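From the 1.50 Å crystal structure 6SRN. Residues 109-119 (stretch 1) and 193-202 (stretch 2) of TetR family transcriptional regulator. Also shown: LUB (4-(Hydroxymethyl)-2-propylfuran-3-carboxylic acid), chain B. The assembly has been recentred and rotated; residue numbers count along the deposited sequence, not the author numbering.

Stretch 1 109-119: MLHRAAQAFRD
Stretch 2 (193-202) QRADIMERWQ

Across these two stretches 528 Å², both sides summed, is buried with no direct hydrogen bond or salt bridge; one water bridges the stretches, its O donating to Arg-118 O and to Gln-193 O, each at 2.9 Å.

Residues 109-119 are helical throughout, with phi/psi near -60/-40 until Asp-119 (-114/-29). Stretch 2 begins where a preceding helix ends: Gln-193 (54/34) and Arg-194 (64/15) both have positive phi. A type I turn from Arg-194 to Ile-197, closed by Ile-197 N to Arg-194 O at 3.1 Å, leads into helix 197-202. The two helices run nearly antiparallel, at 153°, with axes 9.8 Å apart at closest approach. The register is set by Ala-114 CA to Met-198 CA, 6.5 Å, and Arg-118 CA to Arg-194 CA, 5.6 Å.

Met-198 is the knob, covered over 92 Å². Its CA-to-CB bond points sideways, but an all-m rotamer (-57°, -51°, -67°) brings its end into a hole formed by His-111, Ala-114, Gln-115 and Arg-118. Met-198 SD lies 3.7 Å from Ala-114 CB, while Met-198 CE lies 3.5 Å from His-111 CD2, near the imidazole plane, and 3.7 Å from Gln-115 CG. Ala-114 presents only a methyl here, and the unbranched thioether, bent at each chi, fits among the four residues. Arg-118 (chi1 t, chi2 t, chi3 p) contributes NH1, 3.5 Å from Met-198 CG, and CB, 3.7 Å from Ile-197 CG2. Its charge is paired within its own helix: Arg-118 NE donates to Asp-119 OD1 and Arg-118 NH2 to Asp-119 OD2, both at 2.9 Å.

At one end, the CA-to-CB bond of buried Trp-201 (chi1 -179°, chi2 -126°) points toward stretch 1, and Trp-201 CZ2 lies 3.6 Å from Leu-110 CB. Leu-110 is in the m,t rotamer. Midway, extended Ile-197 (t,t) places CD1 3.7 Å from Ala-114 O and 4.2 Å from Phe-117 CB.

At the other end, buried Arg-194 (m,t,t; chi4 92°) uses its aliphatic stem for packing: Arg-194 CD is 3.4 Å from Phe-117 O and 3.7 Å from Phe-117 CB. Phe-117 CD1 lies over one face of the guanidinium, whose NE and NH2 are hydrogen-bonded elsewhere in the structure. The Phe-117 side chain (chi1 -77°, chi2 -66°) also reaches the ligand, with Phe-117 CZ 3.5 Å from LUB C5, so a single aromatic residue touches both the second stretch and the bound furan.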

ATOM      1  N   MET A 109       0.952  14.231  13.647  1.00  7.60           N
ATOM      2  CA  MET A 109       1.746  14.071  12.419  1.00  8.14           C
ATOM      3  C   MET A 109       0.991  13.311  11.349  1.00  7.35           C
ATOM      4  O   MET A 109       0.993  13.683  10.168  1.00  7.60           O
ATOM      5  CB  MET A 109       3.059  13.365  12.740  1.00  8.21           C
ATOM      6  CG  MET A 109       4.015  14.272  13.487  1.00  8.97           C
ATOM      7  SD  MET A 109       4.729  15.524  12.451  1.00  9.93           S
ATOM      8  CE  MET A 109       5.835  14.531  11.449  1.00 10.25           C
ATOM      9  N   LEU A 110       0.336  12.221  11.745  1.00  7.57           N
ATOM     10  CA  LEU A 110      -0.381  11.391  10.770  1.00  7.36           C
ATOM     11  C   LEU A 110      -1.671  12.107  10.285  1.00  7.45           C
ATOM     12  O   LEU A 110      -2.052  12.003   9.120  1.00  6.90           O
ATOM     13  CB  LEU A 110      -0.648   9.968  11.308  1.00  7.66           C
ATOM     14  CG  LEU A 110       0.655   9.184  11.536  1.00  7.67           C
ATOM     15  CD1 LEU A 110       0.314   7.913  12.314  1.00  8.58           C
ATOM     16  CD2 LEU A 110       1.344   8.824  10.219  1.00  8.49           C
ATOM     17  N   HIS A 111      -2.317  12.853  11.154  1.00  7.17           N
ATOM     18  CA  HIS A 111      -3.421  13.737  10.738  1.00  7.84           C
ATOM     19  C   HIS A 111      -2.948  14.689   9.657  1.00  7.79           C
ATOM     20  O   HIS A 111      -3.578  14.820   8.598  1.00  7.17           O
ATOM     21  CB  HIS A 111      -3.861  14.512  11.989  1.00  9.09           C
ATOM     22  CG  HIS A 111      -4.982  15.470  11.788  1.00 10.13           C
ATOM     23  ND1 HIS A 111      -5.229  16.482  12.700  1.00 13.60           N
ATOM     24  CD2 HIS A 111      -5.842  15.667  10.770  1.00 11.82           C
ATOM     25  CE1 HIS A 111      -6.280  17.193  12.281  1.00 13.37           C
ATOM     26  NE2 HIS A 111      -6.682  16.703  11.119  1.00 11.69           N
ATOM     27  N   ARG A 112      -1.831  15.362   9.899  1.00  7.94           N
ATOM     28  CA  ARG A 112      -1.309  16.290   8.937  1.00  8.43           C
ATOM     29  C   ARG A 112      -0.887  15.589   7.626  1.00  7.72           C
ATOM     30  O   ARG A 112      -1.094  16.119   6.537  1.00  7.79           O
ATOM     31  CB  ARG A 112      -0.131  17.060   9.564  1.00 10.00           C
ATOM     32  CG  ARG A 112      -0.578  18.113  10.541  1.00 11.62           C
ATOM     33  CD  ARG A 112       0.560  18.954  11.064  1.00 14.79           C
ATOM     34  NE  ARG A 112       0.079  19.744  12.197  1.00 17.35           N
ATOM     35  CZ  ARG A 112       0.715  20.769  12.738  1.00 21.50           C
ATOM     36  NH1 ARG A 112       1.889  21.161  12.267  1.00 22.93           N
ATOM     37  NH2 ARG A 112       0.152  21.403  13.776  1.00 24.63           N
ATOM     38  N   ALA A 113      -0.297  14.397   7.729  1.00  7.37           N
ATOM     39  CA  ALA A 113       0.039  13.640   6.521  1.00  7.32           C
ATOM     40  C   ALA A 113      -1.185  13.336   5.732  1.00  7.32           C
ATOM     41  O   ALA A 113      -1.129  13.385   4.489  1.00  7.10           O
ATOM     42  CB  ALA A 113       0.736  12.357   6.892  1.00  7.76           C
ATOM     43  N   ALA A 114      -2.284  12.929   6.374  1.00  7.08           N
ATOM     44  CA  ALA A 114      -3.497  12.594   5.628  1.00  7.46           C
ATOM     45  C   ALA A 114      -4.058  13.779   4.855  1.00  7.70           C
ATOM     46  O   ALA A 114      -4.402  13.659   3.657  1.00  8.12           O
ATOM     47  CB  ALA A 114      -4.544  12.023   6.579  1.00  7.82           C
ATOM     48  N   GLN A 115      -4.090  14.958   5.494  1.00  8.30           N
ATOM     49  CA  GLN A 115      -4.541  16.181   4.838  1.00  8.40           C
ATOM     50  C   GLN A 115      -3.603  16.531   3.693  1.00  7.76           C
ATOM     51  O   GLN A 115      -4.009  17.029   2.655  1.00  7.74           O
ATOM     52  CB  GLN A 115      -4.483  17.368   5.830  1.00 10.24           C
ATOM     53  CG  GLN A 115      -5.484  17.307   6.920  1.00 12.62           C
ATOM     54  CD  GLN A 115      -5.274  18.452   7.908  1.00 11.45           C
ATOM     55  OE1 GLN A 115      -4.211  18.589   8.497  1.00 16.46           O
ATOM     56  NE2 GLN A 115      -6.215  19.358   7.974  1.00 15.50           N
ATOM     57  N   ALA A 116      -2.301  16.278   3.892  1.00  6.94           N
ATOM     58  CA  ALA A 116      -1.329  16.680   2.884  1.00  6.49           C
ATOM     59  C   ALA A 116      -1.421  15.779   1.633  1.00  6.62           C
ATOM     60  O   ALA A 116      -1.309  16.246   0.505  1.00  6.52           O
ATOM     61  CB  ALA A 116       0.062  16.670   3.460  1.00  7.01           C
ATOM     62  N   PHE A 117      -1.573  14.465   1.848  1.00  6.71           N
ATOM     63  CA  PHE A 117      -1.848  13.604   0.697  1.00  6.80           C
ATOM     64  C   PHE A 117      -3.156  13.988   0.018  1.00  7.02           C
ATOM     65  O   PHE A 117      -3.273  13.912  -1.217  1.00  6.61           O
ATOM     66  CB  PHE A 117      -1.856  12.121   1.099  1.00  7.03           C
ATOM     67  CG  PHE A 117      -0.484  11.520   1.304  1.00  7.93           C
ATOM     68  CD1 PHE A 117       0.397  11.387   0.219  1.00  8.37           C
ATOM     69  CD2 PHE A 117      -0.074  11.048   2.535  1.00  8.73           C
ATOM     70  CE1 PHE A 117       1.649  10.788   0.431  1.00  8.93           C
ATOM     71  CE2 PHE A 117       1.165  10.476   2.725  1.00  9.04           C
ATOM     72  CZ  PHE A 117       2.038  10.338   1.671  1.00  9.24           C
ATOM     73  N   ARG A 118      -4.149  14.398   0.797  1.00  7.21           N
ATOM     74  CA  ARG A 118      -5.414  14.829   0.222  1.00  7.41           C
ATOM     75  C   ARG A 118      -5.288  16.053  -0.698  1.00  7.11           C
ATOM     76  O   ARG A 118      -5.890  16.062  -1.791  1.00  7.43           O
ATOM     77  CB  ARG A 118      -6.424  15.128   1.315  1.00  7.69           C
ATOM     78  CG  ARG A 118      -7.868  15.306   0.836  1.00  8.30           C
ATOM     79  CD  ARG A 118      -8.787  15.843   1.925  1.00  8.87           C
ATOM     80  NE  ARG A 118      -8.275  17.154   2.346  1.00  8.67           N
ATOM     81  CZ  ARG A 118      -8.450  17.736   3.533  1.00  9.39           C
ATOM     82  NH1 ARG A 118      -9.202  17.201   4.471  1.00  9.68           N
ATOM     83  NH2 ARG A 118      -7.832  18.860   3.800  1.00  9.16           N
ATOM     84  N   ASP A 119      -4.433  16.991  -0.323  1.00  7.16           N
ATOM     85  CA  ASP A 119      -4.406  18.336  -0.902  1.00  7.56           C
ATOM     86  C   ASP A 119      -3.175  18.733  -1.704  1.00  8.48           C
ATOM     87  O   ASP A 119      -3.278  19.631  -2.541  1.00  8.85           O
ATOM     88  CB  ASP A 119      -4.595  19.378   0.216  1.00  8.03           C
ATOM     89  CG  ASP A 119      -5.991  19.356   0.849  1.00  8.25           C
ATOM     90  OD1 ASP A 119      -6.930  18.686   0.326  1.00  8.93           O
ATOM     91  OD2 ASP A 119      -6.075  20.081   1.869  1.00 10.02           O
ATOM     92  N   GLN A 193      -9.510   8.528  -5.216  1.00  7.03           N
ATOM     93  CA  GLN A 193      -8.670   9.691  -5.441  1.00  7.40           C
ATOM     94  C   GLN A 193      -8.454  10.525  -4.143  1.00  6.88           C
ATOM     95  O   GLN A 193      -8.415  11.760  -4.158  1.00  7.45           O
ATOM     96  CB  GLN A 193      -9.227  10.590  -6.568  1.00  9.03           C
ATOM     97  CG  GLN A 193      -9.279   9.910  -7.931  1.00 10.61           C
ATOM     98  CD  GLN A 193     -10.268   8.748  -8.021  1.00 13.23           C
ATOM     99  OE1 GLN A 193      -9.861   7.597  -8.215  1.00 16.48           O
ATOM    100  NE2 GLN A 193     -11.583   9.041  -7.886  1.00 15.18           N
ATOM    101  N   ARG A 194      -8.391   9.793  -3.030  1.00  6.14           N
ATOM    102  CA  ARG A 194      -8.195  10.306  -1.691  1.00  6.07           C
ATOM    103  C   ARG A 194      -9.311  11.202  -1.156  1.00  6.15           C
ATOM    104  O   ARG A 194      -9.181  11.798  -0.094  1.00  6.37           O
ATOM    105  CB  ARG A 194      -6.821  10.983  -1.540  1.00  6.21           C
ATOM    106  CG  ARG A 194      -5.620  10.074  -1.734  1.00  6.48           C
ATOM    107  CD  ARG A 194      -4.343  10.706  -1.272  1.00  6.57           C
ATOM    108  NE  ARG A 194      -3.197   9.812  -1.514  1.00  6.47           N
ATOM    109  CZ  ARG A 194      -2.446   9.836  -2.622  1.00  6.06           C
ATOM    110  NH1 ARG A 194      -2.700  10.666  -3.598  1.00  5.98           N
ATOM    111  NH2 ARG A 194      -1.431   8.987  -2.761  1.00  5.82           N
ATOM    112  N   ALA A 195     -10.466  11.187  -1.798  1.00  6.31           N
ATOM    113  CA  ALA A 195     -11.557  12.083  -1.396  1.00  6.76           C
ATOM    114  C   ALA A 195     -12.056  11.749   0.040  1.00  6.76           C
ATOM    115  O   ALA A 195     -12.458  12.626   0.787  1.00  7.23           O
ATOM    116  CB  ALA A 195     -12.701  11.975  -2.370  1.00  7.17           C
ATOM    117  N   ASP A 196     -12.020  10.470   0.384  1.00  6.07           N
ATOM    118  CA  ASP A 196     -12.532   9.954   1.646  1.00  5.51           C
ATOM    119  C   ASP A 196     -11.394   9.662   2.640  1.00  5.45           C
ATOM    120  O   ASP A 196     -11.606   9.014   3.660  1.00  5.48           O
ATOM    121  CB  ASP A 196     -13.326   8.644   1.452  1.00  5.60           C
ATOM    122  CG  ASP A 196     -12.464   7.455   0.991  1.00  5.83           C
ATOM    123  OD1 ASP A 196     -11.409   7.698   0.351  1.00  7.05           O
ATOM    124  OD2 ASP A 196     -12.902   6.275   1.162  1.00  5.64           O
ATOM    125  N   ILE A 197     -10.197  10.180   2.404  1.00  5.32           N
ATOM    126  CA  ILE A 197      -9.035   9.801   3.199  1.00  5.38           C
ATOM    127  C   ILE A 197      -9.210  10.098   4.679  1.00  5.50           C
ATOM    128  O   ILE A 197      -8.778   9.302   5.537  1.00  5.44           O
ATOM    129  CB  ILE A 197      -7.728  10.425   2.638  1.00  5.71           C
ATOM    130  CG1 ILE A 197      -6.532   9.817   3.329  1.00  5.99           C
ATOM    131  CG2 ILE A 197      -7.718  11.929   2.729  1.00  5.77           C
ATOM    132  CD1 ILE A 197      -5.218  10.195   2.715  1.00  6.27           C
ATOM    133  N   MET A 198      -9.828  11.218   5.014  1.00  6.19           N
ATOM    134  CA  MET A 198      -9.907  11.564   6.439  1.00  6.65           C
ATOM    135  C   MET A 198     -10.787  10.586   7.237  1.00  6.80           C
ATOM    136  O   MET A 198     -10.429  10.222   8.380  1.00  7.27           O
ATOM    137  CB  MET A 198     -10.356  13.027   6.641  1.00  7.11           C
ATOM    138  CG  MET A 198      -9.457  14.049   5.945  1.00  7.05           C
ATOM    139  SD  MET A 198      -7.689  13.942   6.252  1.00  8.57           S
ATOM    140  CE  MET A 198      -7.543  14.363   7.964  1.00  8.85           C
ATOM    141  N   GLU A 199     -11.907  10.152   6.626  1.00  7.55           N
ATOM    142  CA  GLU A 199     -12.772   9.170   7.257  1.00  8.21           C
ATOM    143  C   GLU A 199     -12.099   7.824   7.359  1.00  7.37           C
ATOM    144  O   GLU A 199     -12.361   7.090   8.313  1.00  7.65           O
ATOM    145  CB  GLU A 199     -14.050   9.008   6.410  1.00  9.89           C
ATOM    146  CG  GLU A 199     -14.900  10.230   6.216  1.00 12.44           C
ATOM    147  CD  GLU A 199     -14.656  10.847   4.844  1.00 13.81           C
ATOM    148  OE1 GLU A 199     -13.602  11.436   4.762  1.00 11.15           O
ATOM    149  OE2 GLU A 199     -15.481  10.735   3.855  1.00 16.41           O
ATOM    150  N   ARG A 200     -11.381   7.436   6.307  1.00  6.26           N
ATOM    151  CA  ARG A 200     -10.713   6.128   6.303  1.00  6.09           C
ATOM    152  C   ARG A 200      -9.630   6.127   7.372  1.00  5.97           C
ATOM    153  O   ARG A 200      -9.417   5.124   8.062  1.00  6.36           O
ATOM    154  CB  ARG A 200     -10.154   5.833   4.908  1.00  5.85           C
ATOM    155  CG  ARG A 200     -11.175   5.782   3.777  1.00  5.94           C
ATOM    156  CD  ARG A 200     -12.112   4.581   3.832  1.00  6.22           C
ATOM    157  NE  ARG A 200     -13.127   4.688   4.863  1.00  6.55           N
ATOM    158  CZ  ARG A 200     -14.219   5.442   4.765  1.00  6.64           C
ATOM    159  NH1 ARG A 200     -14.500   6.149   3.654  1.00  6.87           N
ATOM    160  NH2 ARG A 200     -15.048   5.476   5.785  1.00  7.54           N
ATOM    161  N   TRP A 201      -8.880   7.220   7.488  1.00  6.09           N
ATOM    162  CA  TRP A 201      -7.861   7.326   8.548  1.00  6.57           C
ATOM    163  C   TRP A 201      -8.488   7.329   9.940  1.00  7.14           C
ATOM    164  O   TRP A 201      -8.025   6.626  10.782  1.00  7.78           O
ATOM    165  CB  TRP A 201      -6.946   8.525   8.317  1.00  7.08           C
ATOM    166  CG  TRP A 201      -5.889   8.643   9.375  1.00  7.23           C
ATOM    167  CD1 TRP A 201      -5.645   9.755  10.129  1.00  7.36           C
ATOM    168  CD2 TRP A 201      -5.003   7.605   9.860  1.00  7.83           C
ATOM    169  NE1 TRP A 201      -4.637   9.485  11.010  1.00  7.51           N
ATOM    170  CE2 TRP A 201      -4.230   8.185  10.888  1.00  7.55           C
ATOM    171  CE3 TRP A 201      -4.782   6.271   9.513  1.00  8.39           C
ATOM    172  CZ2 TRP A 201      -3.256   7.465  11.593  1.00  8.15           C
ATOM    173  CZ3 TRP A 201      -3.839   5.535  10.228  1.00  9.21           C
ATOM    174  CH2 TRP A 201      -3.068   6.157  11.243  1.00  8.59           C
ATOM    175  N   GLN A 202      -9.575   8.062  10.122  1.00  7.32           N
ATOM    176  CA  GLN A 202     -10.220   8.084  11.435  1.00  8.93           C
ATOM    177  C   GLN A 202     -10.577   6.714  11.922  1.00  8.37           C
ATOM    178  O   GLN A 202     -10.304   6.363  13.062  1.00  8.22           O
ATOM    179  CB  GLN A 202     -11.451   8.963  11.414  1.00 10.67           C
ATOM    180  CG  GLN A 202     -12.220   9.027  12.744  1.00 13.72           C
ATOM    181  CD  GLN A 202     -11.297   9.191  13.961  1.00 19.05           C
ATOM    182  OE1 GLN A 202     -10.470  10.103  14.005  1.00 22.40           O
ATOM    183  NE2 GLN A 202     -11.461   8.314  14.982  1.00 21.86           N
TER
HETATM  184  C2  LUB B 301       3.792   6.868   3.261  1.00 12.61           C
HETATM  185  C4  LUB B 301       4.397   6.790   1.108  1.00 12.42           C
HETATM  186  C5  LUB B 301       3.081   7.016   1.149  1.00 12.05           C
HETATM  187  C6  LUB B 301       3.636   6.629   4.707  1.00 12.74           C
HETATM  188  O11 LUB B 301       6.557   6.482   4.050  1.00 13.84           O
HETATM  189  C9  LUB B 301       6.259   6.383   2.832  1.00 12.38           C
HETATM  190  O10 LUB B 301       7.127   6.042   1.950  1.00 14.02           O
HETATM  191  C3  LUB B 301       4.900   6.607   2.381  1.00 13.01           C
HETATM  192  C12 LUB B 301       5.151   6.878  -0.211  1.00 13.42           C
HETATM  193  O13 LUB B 301       5.943   5.678  -0.377  1.00 15.11           O
HETATM  194  O1  LUB B 301       2.635   6.941   2.479  1.00 11.63           O
HETATM  195  C7  LUB B 301       3.400   7.990   5.376  1.00 13.67           C
HETATM  196  C8  LUB B 301       3.285   7.879   6.877  1.00 14.37           C
HETATM  197  O   HOH W   1      -6.750  14.111  -3.738  1.00 24.63           O